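Side-chain contacts in cytochrome c-555 (Chlorobium tepidum, PDB 4J20), which carries electrons as a small basic c-type monoheme cytochrome of green photosynthetic bacteria, although its role in photosynthesis is not established: residues A[10-15]-A[81-86]; A[18-21]-A[27-30]; A[50-55]-A[71-76]. The protein carries 2 engineered substitutions. All blocks are in the same frame, centred on the assembly; numbering follows the deposited sequence. Where two conformers were deposited one is given.

Contact 1 of 3, residues A[10-15]-A[81-86]; sequences ATYDAS and AYMVGQ. With HEB (heme b/c), chain I; IPA (isopropyl alcohol), chain E.
Tyr-12, on helix 5-15, sets its ring against Tyr-82 and Met-83 of the C-terminal helix 73-85. The side chain leaves with CG anti to the backbone N (chi1 172°), a setting that sends it across to the other helix. CB makes the first contact, 3.9 Å from Tyr-82 CD2. One flank of the ring then belongs to the second tyrosine, with Tyr-12 CD2 lying 3.6 Å from Tyr-82 CE2. The two ring planes are inclined at 44°, so the rings meet obliquely. On the other flank Tyr-12 CD1 is 3.4 Å from Met-83 CG, and CE1 comes 3.9 Å from Met-83 SD, which makes a slanting Met-aromatic contact. At the tip, OH packs beside Val-30 and His-20. Methionine suits the place because its flexible chain can serve two surfaces: it bends at chi3 (69°) and brings CE to 3.6 Å from the heme meso carbon CHB. Tyr-82 is braced in turn by Gln-86, whose CG lies over one face of its ring, while Gln-86 OE1 accepts a hydrogen bond from an isopropyl alcohol. With an alanine in place of Tyr-12, Tyr-82 CE2 and Met-83 CG would lose the ring that both pack against, and the gap would probably allow the methionine to shift against the heme. No hydrogen bond joins the two segments, so this buried junction of terminal helices depends on shape and on dispersion between polarisable groups.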
loop_
_atom_site.group_PDB
_atom_site.type_symbol
_atom_site.label_atom_id
_atom_site.label_comp_id
_atom_site.label_asym_id
_atom_site.label_seq_id
_atom_site.Cartn_x
_atom_site.Cartn_y
_atom_site.Cartn_z
ATOM N N ALA A 10 -6.234 9.736 3.402
ATOM C CA ALA A 10 -5.612 10.466 4.495
ATOM C C ALA A 10 -4.436 9.664 5.052
ATOM O O ALA A 10 -3.359 10.237 5.357
ATOM C CB ALA A 10 -6.626 10.770 5.619
ATOM N N THR A 11 -4.607 8.349 5.210
ATOM C CA THR A 11 -3.529 7.510 5.722
ATOM C C THR A 11 -2.419 7.424 4.690
ATOM O O THR A 11 -1.245 7.511 5.024
ATOM C CB THR A 11 -4.038 6.131 6.126
ATOM O OG1 THR A 11 -4.882 6.284 7.273
ATOM C CG2 THR A 11 -2.924 5.213 6.506
ATOM N N TYR A 12 -2.793 7.262 3.428
ATOM C CA TYR A 12 -1.793 7.153 2.378
ATOM C C TYR A 12 -0.922 8.410 2.385
ATOM O O TYR A 12 0.329 8.320 2.360
ATOM C CB TYR A 12 -2.468 7.020 1.003
ATOM C CG TYR A 12 -1.445 7.102 -0.106
ATOM C CD1 TYR A 12 -0.597 6.023 -0.354
ATOM C CD2 TYR A 12 -1.250 8.257 -0.837
ATOM C CE1 TYR A 12 0.420 6.101 -1.313
ATOM C CE2 TYR A 12 -0.221 8.333 -1.784
ATOM C CZ TYR A 12 0.595 7.250 -1.985
ATOM O OH TYR A 12 1.627 7.307 -2.918
ATOM N N ASP A 13 -1.530 9.582 2.383
ATOM C CA ASP A 13 -0.771 10.807 2.311
ATOM C C ASP A 13 0.187 10.946 3.484
ATOM O O ASP A 13 1.351 11.394 3.312
ATOM C CB ASP A 13 -1.700 12.021 2.298
ATOM C CG ASP A 13 -2.446 12.192 0.987
ATOM O OD1 ASP A 13 -2.065 11.595 -0.052
ATOM O OD2 ASP A 13 -3.467 12.927 1.026
ATOM N N ALA A 14 -0.259 10.579 4.678
ATOM C CA ALA A 14 0.545 10.804 5.873
ATOM C C ALA A 14 1.584 9.726 6.149
ATOM O O ALA A 14 2.629 10.028 6.746
ATOM C CB ALA A 14 -0.357 10.944 7.067
ATOM N N SER A 15 1.339 8.498 5.691
ATOM C CA SER A 15 2.126 7.372 6.164
ATOM C C SER A 15 2.720 6.517 5.048
ATOM O O SER A 15 3.511 5.613 5.367
ATOM C CB SER A 15 1.288 6.479 7.080
ATOM O OG SER A 15 0.950 7.161 8.283
ATOM N N ALA A 81 -6.335 0.296 -0.705
ATOM C CA ALA A 81 -7.426 0.456 -1.672
ATOM C C ALA A 81 -7.238 1.716 -2.485
ATOM O O ALA A 81 -7.459 1.720 -3.693
ATOM C CB ALA A 81 -8.779 0.455 -0.963
ATOM N N TYR A 82 -6.829 2.795 -1.808
ATOM C CA TYR A 82 -6.539 4.011 -2.529
ATOM C C TYR A 82 -5.409 3.821 -3.541
ATOM O O TYR A 82 -5.522 4.187 -4.712
ATOM C CB TYR A 82 -6.187 5.127 -1.541
ATOM C CG TYR A 82 -5.799 6.393 -2.236
ATOM C CD1 TYR A 82 -6.751 7.182 -2.862
ATOM C CD2 TYR A 82 -4.472 6.761 -2.340
ATOM C CE1 TYR A 82 -6.386 8.323 -3.549
ATOM C CE2 TYR A 82 -4.099 7.919 -3.081
ATOM C CZ TYR A 82 -5.072 8.679 -3.635
ATOM O OH TYR A 82 -4.709 9.842 -4.322
ATOM N N MET A 83 -4.313 3.229 -3.087
ATOM C CA MET A 83 -3.145 2.997 -3.962
ATOM C C MET A 83 -3.523 2.146 -5.179
ATOM O O MET A 83 -3.147 2.477 -6.324
ATOM C CB MET A 83 -2.068 2.293 -3.180
ATOM C CG MET A 83 -1.497 3.171 -2.064
ATOM S SD MET A 83 -0.479 2.300 -0.843
ATOM C CE MET A 83 0.938 1.898 -1.851
ATOM N N VAL A 84 -4.235 1.055 -4.958
ATOM C CA VAL A 84 -4.625 0.182 -6.060
ATOM C C VAL A 84 -5.556 0.912 -7.021
ATOM O O VAL A 84 -5.370 0.833 -8.254
ATOM C CB VAL A 84 -5.302 -1.073 -5.496
ATOM C CG1 VAL A 84 -6.093 -1.828 -6.588
ATOM C CG2 VAL A 84 -4.306 -1.982 -4.821
ATOM N N GLY A 85 -6.541 1.644 -6.489
ATOM C CA GLY A 85 -7.447 2.377 -7.335
ATOM C C GLY A 85 -6.789 3.426 -8.215
ATOM O O GLY A 85 -7.353 3.815 -9.238
ATOM N N GLN A 86 -5.636 3.924 -7.816
ATOM C CA GLN A 86 -4.915 4.916 -8.575
ATOM C C GLN A 86 -3.852 4.309 -9.499
ATOM O O GLN A 86 -3.210 5.046 -10.230
ATOM C CB GLN A 86 -4.218 5.875 -7.634
ATOM C CG GLN A 86 -5.195 6.811 -6.879
ATOM C CD GLN A 86 -5.960 7.725 -7.809
ATOM O OE1 GLN A 86 -5.369 8.414 -8.664
ATOM N NE2 GLN A 86 -7.263 7.723 -7.685
HETATM FE FE HEB I . 4.668 -0.082 0.991
HETATM C CHA HEB I . 5.109 -2.668 -1.169
HETATM C CHB HEB I . 1.271 -0.537 0.843
HETATM C CHC HEB I . 4.224 2.382 3.281
HETATM C CHD HEB I . 8.009 0.569 0.933
HETATM N NA HEB I . 3.438 -1.366 0.046
HETATM C C1A HEB I . 3.812 -2.367 -0.854
HETATM C C2A HEB I . 2.619 -2.992 -1.356
HETATM C C3A HEB I . 1.574 -2.377 -0.815
HETATM C C4A HEB I . 2.065 -1.362 0.063
HETATM C CMA HEB I . 0.099 -2.674 -1.037
HETATM C CAA HEB I . 2.629 -4.123 -2.386
HETATM C CBA HEB I . 2.370 -5.480 -1.724
HETATM C CGA HEB I . 2.455 -6.660 -2.659
HETATM O O1A HEB I . 2.852 -6.523 -3.853
HETATM O O2A HEB I . 2.163 -7.776 -2.158
HETATM N NB HEB I . 3.074 0.769 1.875
HETATM C C1B HEB I . 1.735 0.416 1.716
HETATM C C2B HEB I . 0.919 1.169 2.621
HETATM C C3B HEB I . 1.735 2.004 3.288
HETATM C C4B HEB I . 3.092 1.762 2.856
HETATM C CMB HEB I . -0.583 1.043 2.641
HETATM C CAB HEB I . 1.412 3.035 4.341
HETATM C CBB HEB I . 0.572 2.475 5.499
HETATM N NC HEB I . 5.883 1.226 1.880
HETATM C C1C HEB I . 5.504 2.159 2.832
HETATM C C2C HEB I . 6.663 2.886 3.289
HETATM C C3C HEB I . 7.706 2.424 2.589
HETATM C C4C HEB I . 7.257 1.365 1.753
HETATM C CMC HEB I . 6.578 4.056 4.268
HETATM C CAC HEB I . 9.154 2.901 2.613
HETATM C CBC HEB I . 9.864 2.870 3.966
HETATM N ND HEB I . 6.253 -0.907 0.064
HETATM C C1D HEB I . 7.573 -0.490 0.185
HETATM C C2D HEB I . 8.421 -1.277 -0.641
HETATM C C3D HEB I . 7.558 -2.248 -1.275
HETATM C C4D HEB I . 6.229 -1.968 -0.802
HETATM C CMD HEB I . 9.914 -1.176 -0.828
HETATM C CAD HEB I . 7.953 -3.324 -2.272
HETATM C CBD HEB I . 8.445 -4.634 -1.614
HETATM C CGD HEB I . 8.781 -5.642 -2.643
HETATM O O1D HEB I . 7.868 -6.052 -3.377
HETATM O O2D HEB I . 9.923 -6.003 -2.788
HETATM C C1 IPA E . -0.930 10.353 -9.669
HETATM C C2 IPA E . -1.583 8.983 -9.496
HETATM C C3 IPA E . -2.317 8.563 -10.772
HETATM O O2 IPA E . -2.490 9.039 -8.376
#

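Contact 2 of 3, residues A[18-21]-A[27-30]; sequences TCHK and APKV. With HEB (heme b/c), chain I.
His-20 and Pro-28 meet beside the heme iron. The imidazole NE2 binds the iron at 2.0 Å, and Met-62 SD supplies the other axial ligand. Cys-19 anchors the same segment, 18-21, through its thioether, SG to heme CAC at 1.9 Å. At the other ring nitrogen of His-20, ND1 donates to Pro-28 O over 2.8 Å. This bond is nearly straight, at 171°, and its acceptor lies in the imidazole plane, so it fixes the rotation of the ring and would probably make NE2 a stronger electron donor. Ala-27 CB lies over one imidazole face in a CH-pi contact, 4.0 Å from the ring centroid; a methyl group is small enough to fit there beside the porphyrin. Pro-28 packs its CD against the heme carbon CAD, and its ring limits the backbone freedom of the residue whose carbonyl accepts from ND1.

Farther out the backbones are tied together. Val-30 N donates to His-20 O at 2.9 Å, and a water gives hydrogen bonds to both Lys-21 O and Val-30 O. The extended Lys-29 chain lays CG 3.3 Å from Lys-21 O. Cys-16, Cys-19 and His-20 make up the CXXCH heme-attachment motif, and the histidine-to-proline-carbonyl bond is a hallmark of class I cytochromes c.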
loop_
_atom_site.group_PDB
_atom_site.type_symbol
_atom_site.label_atom_id
_atom_site.label_comp_id
_atom_site.label_asym_id
_atom_site.label_seq_id
_atom_site.Cartn_x
_atom_site.Cartn_y
_atom_site.Cartn_z
ATOM N N THR A 18 5.332 8.782 1.457
ATOM C CA THR A 18 6.721 9.076 1.622
ATOM C C THR A 18 7.609 8.111 0.824
ATOM O O THR A 18 8.617 8.530 0.253
ATOM C CB THR A 18 7.092 9.106 3.103
ATOM O OG1 THR A 18 8.462 9.503 3.240
ATOM C CG2 THR A 18 6.861 7.773 3.721
ATOM N N CYS A 19 7.236 6.850 0.717
ATOM C CA CYS A 19 7.935 5.926 -0.167
ATOM C C CYS A 19 7.241 5.730 -1.494
ATOM O O CYS A 19 7.926 5.632 -2.525
ATOM C CB CYS A 19 8.139 4.563 0.498
ATOM S SG CYS A 19 9.165 4.669 1.949
ATOM N N HIS A 20 5.904 5.636 -1.510
ATOM C CA HIS A 20 5.172 5.217 -2.681
ATOM C C HIS A 20 4.820 6.320 -3.666
ATOM O O HIS A 20 4.411 6.008 -4.786
ATOM C CB HIS A 20 3.912 4.432 -2.293
ATOM C CG HIS A 20 4.190 3.053 -1.751
ATOM N ND1 HIS A 20 4.330 1.937 -2.567
ATOM C CD2 HIS A 20 4.273 2.595 -0.471
ATOM C CE1 HIS A 20 4.506 0.868 -1.787
ATOM N NE2 HIS A 20 4.485 1.240 -0.525
ATOM N N LYS A 21 4.954 7.586 -3.281
ATOM C CA LYS A 21 4.642 8.637 -4.255
ATOM C C LYS A 21 5.683 8.702 -5.370
ATOM O O LYS A 21 5.311 8.834 -6.553
ATOM C CB LYS A 21 4.477 9.999 -3.561
ATOM C CG LYS A 21 4.202 11.133 -4.555
ATOM C CD LYS A 21 3.806 12.436 -3.816
ATOM C CE LYS A 21 3.620 13.554 -4.847
ATOM N NZ LYS A 21 3.672 14.916 -4.228
ATOM N N ALA A 27 10.012 0.848 -3.730
ATOM C CA ALA A 27 8.565 0.832 -3.478
ATOM C C ALA A 27 7.800 1.023 -4.783
ATOM O O ALA A 27 8.137 1.907 -5.564
ATOM C CB ALA A 27 8.209 1.909 -2.487
ATOM N N PRO A 28 6.773 0.209 -5.060
ATOM C CA PRO A 28 6.042 0.385 -6.279
ATOM C C PRO A 28 5.307 1.719 -6.270
ATOM O O PRO A 28 4.514 2.010 -5.377
ATOM C CB PRO A 28 5.091 -0.836 -6.312
ATOM C CG PRO A 28 4.995 -1.302 -4.885
ATOM C CD PRO A 28 6.372 -1.015 -4.339
ATOM N N LYS A 29 5.594 2.541 -7.265
ATOM C CA LYS A 29 5.106 3.909 -7.307
ATOM C C LYS A 29 3.606 3.912 -7.601
ATOM O O LYS A 29 3.128 3.250 -8.524
ATOM C CB LYS A 29 5.869 4.690 -8.377
ATOM C CG LYS A 29 5.485 6.138 -8.499
ATOM C CD LYS A 29 6.361 6.825 -9.527
ATOM C CE LYS A 29 5.906 8.218 -9.852
ATOM N NZ LYS A 29 6.827 8.802 -10.912
ATOM N N VAL A 30 2.840 4.686 -6.848
ATOM C CA VAL A 30 1.405 4.814 -7.138
ATOM C C VAL A 30 1.229 5.446 -8.523
ATOM O O VAL A 30 1.875 6.430 -8.861
ATOM C CB VAL A 30 0.681 5.592 -6.030
ATOM C CG1 VAL A 30 -0.744 5.915 -6.431
ATOM C CG2 VAL A 30 0.655 4.737 -4.769
HETATM FE FE HEB I . 4.668 -0.082 0.991
HETATM C CHA HEB I . 5.109 -2.668 -1.169
HETATM C CHB HEB I . 1.271 -0.537 0.843
HETATM C CHC HEB I . 4.224 2.382 3.281
HETATM C CHD HEB I . 8.009 0.569 0.933
HETATM N NA HEB I . 3.438 -1.366 0.046
HETATM C C1A HEB I . 3.812 -2.367 -0.854
HETATM C C2A HEB I . 2.619 -2.992 -1.356
HETATM C C3A HEB I . 1.574 -2.377 -0.815
HETATM C C4A HEB I . 2.065 -1.362 0.063
HETATM C CMA HEB I . 0.099 -2.674 -1.037
HETATM C CAA HEB I . 2.629 -4.123 -2.386
HETATM C CBA HEB I . 2.370 -5.480 -1.724
HETATM C CGA HEB I . 2.455 -6.660 -2.659
HETATM O O1A HEB I . 2.852 -6.523 -3.853
HETATM O O2A HEB I . 2.163 -7.776 -2.158
HETATM N NB HEB I . 3.074 0.769 1.875
HETATM C C1B HEB I . 1.735 0.416 1.716
HETATM C C2B HEB I . 0.919 1.169 2.621
HETATM C C3B HEB I . 1.735 2.004 3.288
HETATM C C4B HEB I . 3.092 1.762 2.856
HETATM C CMB HEB I . -0.583 1.043 2.641
HETATM C CAB HEB I . 1.412 3.035 4.341
HETATM C CBB HEB I . 0.572 2.475 5.499
HETATM N NC HEB I . 5.883 1.226 1.880
HETATM C C1C HEB I . 5.504 2.159 2.832
HETATM C C2C HEB I . 6.663 2.886 3.289
HETATM C C3C HEB I . 7.706 2.424 2.589
HETATM C C4C HEB I . 7.257 1.365 1.753
HETATM C CMC HEB I . 6.578 4.056 4.268
HETATM C CAC HEB I . 9.154 2.901 2.613
HETATM C CBC HEB I . 9.864 2.870 3.966
HETATM N ND HEB I . 6.253 -0.907 0.064
HETATM C C1D HEB I . 7.573 -0.490 0.185
HETATM C C2D HEB I . 8.421 -1.277 -0.641
HETATM C C3D HEB I . 7.558 -2.248 -1.275
HETATM C C4D HEB I . 6.229 -1.968 -0.802
HETATM C CMD HEB I . 9.914 -1.176 -0.828
HETATM C CAD HEB I . 7.953 -3.324 -2.272
HETATM C CBD HEB I . 8.445 -4.634 -1.614
HETATM C CGD HEB I . 8.781 -5.642 -2.643
HETATM O O1D HEB I . 7.868 -6.052 -3.377
HETATM O O2D HEB I . 9.923 -6.003 -2.788
HETATM O O HOH W 1 2.648 8.651 -7.267
#

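Contact 3 of 3, residues A[50-55]-A[71-76]; sequences KSIKGY and LTDAQV. With HEB (heme b/c), chain I.
Ile-52 and Asp-73 meet where the end of helix 44-53 packs on the first turn of helix 73-85, which opens with a capping box. Van der Waals packing carries the join. Ile-52 crosses the aspartate at about a right angle, with CG2 3.3 Å from Asp-73 OD1 and CD1 3.4 Å from Asp-73 CG, so the branched chain lies against the carboxylate. Deeper in, Val-76 CG1 reaches Ser-51 CB, at 3.8 Å, and forms a purely apolar pair with Ile-52 CG1, at 4.0 Å. That methyl stands anti to the backbone N (chi1 173°), which turns it to the neighbouring helix, where a compact beta-branched residue fits.

Polar bonds begin helix 73-85. Thr-72, the N-cap, accepts from Gln-75 N through OG1 at 3.0 Å, and Gln-75 OE1 receives Thr-72 N at 2.9 Å, this donor standing above the amide plane. Asp-73 suits the same first turn, since a negative charge there would probably be favoured by the positive end of the helix dipole; Lys-65 adds a long, weak ion pair. Just after helix 44-53, Gly-54 takes a positive phi (83°), which favours glycine.

The heme is touched as well. In one of its two modelled conformers, Lys-50 NZ donates a hydrogen bond to propionate oxygen O2A. Small enough to sit beside the porphyrin, Ser-51 satisfies its hydroxyl on Leu-47 O of its own helix, and its OG lies 3.3 Å from the heme methyl CMA.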
loop_
_atom_site.group_PDB
_atom_site.type_symbol
_atom_site.label_atom_id
_atom_site.label_comp_id
_atom_site.label_asym_id
_atom_site.label_seq_id
_atom_site.Cartn_x
_atom_site.Cartn_y
_atom_site.Cartn_z
ATOM N N LYS A 50 0.021 -8.396 3.579
ATOM C CA LYS A 50 1.455 -8.161 3.487
ATOM C C LYS A 50 1.791 -6.757 3.952
ATOM O O LYS A 50 2.895 -6.533 4.506
ATOM C CB LYS A 50 1.934 -8.408 2.068
ATOM C CG LYS A 50 1.930 -9.925 1.718
ATOM C CD LYS A 50 2.217 -10.193 0.245
ATOM C CE LYS A 50 3.657 -9.888 -0.137
ATOM N NZ LYS A 50 3.840 -10.041 -1.623
ATOM N N SER A 51 0.861 -5.814 3.780
ATOM C CA SER A 51 1.094 -4.443 4.205
ATOM C C SER A 51 1.043 -4.331 5.716
ATOM O O SER A 51 1.784 -3.521 6.305
ATOM C CB SER A 51 0.092 -3.474 3.590
ATOM O OG SER A 51 0.277 -3.461 2.178
ATOM N N ILE A 52 0.143 -5.074 6.366
ATOM C CA ILE A 52 0.027 -5.020 7.833
ATOM C C ILE A 52 1.190 -5.775 8.456
ATOM O O ILE A 52 1.717 -5.361 9.469
ATOM C CB ILE A 52 -1.305 -5.662 8.269
ATOM C CG1 ILE A 52 -2.462 -4.715 7.905
ATOM C CG2 ILE A 52 -1.300 -6.027 9.763
ATOM C CD1 ILE A 52 -3.848 -5.487 7.872
ATOM N N LYS A 53 1.578 -6.898 7.877
ATOM C CA LYS A 53 2.634 -7.742 8.469
ATOM C C LYS A 53 4.054 -7.281 8.164
ATOM O O LYS A 53 4.976 -7.496 8.956
ATOM C CB LYS A 53 2.433 -9.191 8.058
ATOM C CG LYS A 53 1.186 -9.732 8.692
ATOM C CD LYS A 53 0.912 -11.178 8.325
ATOM C CE LYS A 53 -0.379 -11.676 8.990
ATOM N NZ LYS A 53 -0.449 -11.273 10.418
ATOM N N GLY A 54 4.215 -6.610 7.027
ATOM C CA GLY A 54 5.536 -6.263 6.503
ATOM C C GLY A 54 6.136 -7.403 5.757
ATOM O O GLY A 54 5.860 -8.589 6.100
ATOM N N TYR A 55 7.020 -7.115 4.803
ATOM C CA TYR A 55 7.745 -8.186 4.135
ATOM C C TYR A 55 8.874 -7.577 3.349
ATOM O O TYR A 55 8.909 -6.374 3.119
ATOM C CB TYR A 55 6.823 -8.989 3.197
ATOM C CG TYR A 55 6.497 -8.285 1.901
ATOM C CD1 TYR A 55 7.071 -8.677 0.697
ATOM C CD2 TYR A 55 5.601 -7.231 1.858
ATOM C CE1 TYR A 55 6.755 -8.032 -0.495
ATOM C CE2 TYR A 55 5.290 -6.619 0.665
ATOM C CZ TYR A 55 5.834 -7.007 -0.475
ATOM O OH TYR A 55 5.515 -6.344 -1.663
ATOM N N LEU A 71 -1.186 2.965 13.354
ATOM C CA LEU A 71 -2.234 2.753 12.361
ATOM C C LEU A 71 -3.056 1.541 12.677
ATOM O O LEU A 71 -2.517 0.543 13.180
ATOM C CB LEU A 71 -1.663 2.658 10.948
ATOM C CG LEU A 71 -0.994 3.932 10.425
ATOM C CD1 LEU A 71 -0.468 3.601 9.057
ATOM C CD2 LEU A 71 -1.986 5.074 10.319
ATOM N N THR A 72 -4.344 1.594 12.373
ATOM C CA THR A 72 -5.169 0.372 12.480
ATOM C C THR A 72 -5.058 -0.424 11.169
ATOM O O THR A 72 -4.734 0.122 10.097
ATOM C CB THR A 72 -6.636 0.695 12.739
ATOM O OG1 THR A 72 -7.142 1.359 11.575
ATOM C CG2 THR A 72 -6.832 1.607 13.987
ATOM N N ASP A 73 -5.453 -1.689 11.219
ATOM C CA ASP A 73 -5.545 -2.487 10.011
ATOM C C ASP A 73 -6.529 -1.901 9.013
ATOM O O ASP A 73 -6.276 -1.972 7.806
ATOM C CB ASP A 73 -5.920 -3.940 10.336
ATOM C CG ASP A 73 -4.798 -4.693 11.046
ATOM O OD1 ASP A 73 -3.676 -4.171 11.188
ATOM O OD2 ASP A 73 -5.041 -5.813 11.522
ATOM N N ALA A 74 -7.636 -1.340 9.476
ATOM C CA ALA A 74 -8.605 -0.726 8.615
ATOM C C ALA A 74 -7.977 0.455 7.859
ATOM O O ALA A 74 -8.163 0.593 6.658
ATOM C CB ALA A 74 -9.826 -0.268 9.402
ATOM N N GLN A 75 -7.203 1.267 8.573
ATOM C CA GLN A 75 -6.552 2.414 7.923
ATOM C C GLN A 75 -5.566 1.953 6.884
ATOM O O GLN A 75 -5.488 2.507 5.761
ATOM C CB GLN A 75 -5.867 3.317 8.927
ATOM C CG GLN A 75 -6.867 4.065 9.787
ATOM C CD GLN A 75 -6.304 4.627 11.103
ATOM O OE1 GLN A 75 -5.238 4.266 11.571
ATOM N NE2 GLN A 75 -7.110 5.467 11.768
ATOM N N VAL A 76 -4.772 0.950 7.221
ATOM C CA VAL A 76 -3.808 0.428 6.265
ATOM C C VAL A 76 -4.490 -0.179 5.051
ATOM O O VAL A 76 -4.126 0.136 3.901
ATOM C CB VAL A 76 -2.872 -0.612 6.927
ATOM C CG1 VAL A 76 -1.957 -1.306 5.878
ATOM C CG2 VAL A 76 -2.022 0.035 7.993
HETATM FE FE HEB I . 4.668 -0.082 0.991
HETATM C CHA HEB I . 5.109 -2.668 -1.169
HETATM C CHB HEB I . 1.271 -0.537 0.843
HETATM C CHC HEB I . 4.224 2.382 3.281
HETATM C CHD HEB I . 8.009 0.569 0.933
HETATM N NA HEB I . 3.438 -1.366 0.046
HETATM C C1A HEB I . 3.812 -2.367 -0.854
HETATM C C2A HEB I . 2.619 -2.992 -1.356
HETATM C C3A HEB I . 1.574 -2.377 -0.815
HETATM C C4A HEB I . 2.065 -1.362 0.063
HETATM C CMA HEB I . 0.099 -2.674 -1.037
HETATM C CAA HEB I . 2.629 -4.123 -2.386
HETATM C CBA HEB I . 2.370 -5.480 -1.724
HETATM C CGA HEB I . 2.455 -6.660 -2.659
HETATM O O1A HEB I . 2.852 -6.523 -3.853
HETATM O O2A HEB I . 2.163 -7.776 -2.158
HETATM N NB HEB I . 3.074 0.769 1.875
HETATM C C1B HEB I . 1.735 0.416 1.716
HETATM C C2B HEB I . 0.919 1.169 2.621
HETATM C C3B HEB I . 1.735 2.004 3.288
HETATM C C4B HEB I . 3.092 1.762 2.856
HETATM C CMB HEB I . -0.583 1.043 2.641
HETATM C CAB HEB I . 1.412 3.035 4.341
HETATM C CBB HEB I . 0.572 2.475 5.499
HETATM N NC HEB I . 5.883 1.226 1.880
HETATM C C1C HEB I . 5.504 2.159 2.832
HETATM C C2C HEB I . 6.663 2.886 3.289
HETATM C C3C HEB I . 7.706 2.424 2.589
HETATM C C4C HEB I . 7.257 1.365 1.753
HETATM C CMC HEB I . 6.578 4.056 4.268
HETATM C CAC HEB I . 9.154 2.901 2.613
HETATM C CBC HEB I . 9.864 2.870 3.966
HETATM N ND HEB I . 6.253 -0.907 0.064
HETATM C C1D HEB I . 7.573 -0.490 0.185
HETATM C C2D HEB I . 8.421 -1.277 -0.641
HETATM C C3D HEB I . 7.558 -2.248 -1.275
HETATM C C4D HEB I . 6.229 -1.968 -0.802
HETATM C CMD HEB I . 9.914 -1.176 -0.828
HETATM C CAD HEB I . 7.953 -3.324 -2.272
HETATM C CBD HEB I . 8.445 -4.634 -1.614
HETATM C CGD HEB I . 8.781 -5.642 -2.643
HETATM O O1D HEB I . 7.868 -6.052 -3.377
HETATM O O2D HEB I . 9.923 -6.003 -2.788
#

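From the N terminus, helix 5-15 opens the widest loop, which contact 1 closes only when the C-terminal helix returns at 81-86. Both other contacts fall within that span. Contact 2 closes first, drawing residues 27-30 back onto the heme-binding helix 17-20 after a loop of just five residues. Contact 3 follows in series, joining helix 44-53 to the start of helix 73-85, with fifteen residues between the segments 50-55 and 71-76. Contacts 2 and 3 lie on opposite sides of the chain's centre and do not touch, whereas contact 1 touches both: Met-83 packs on His-20, and Thr-11 on Leu-71 and Gln-75. All three reach the heme, and contacts 1 and 3 share helix 73-85.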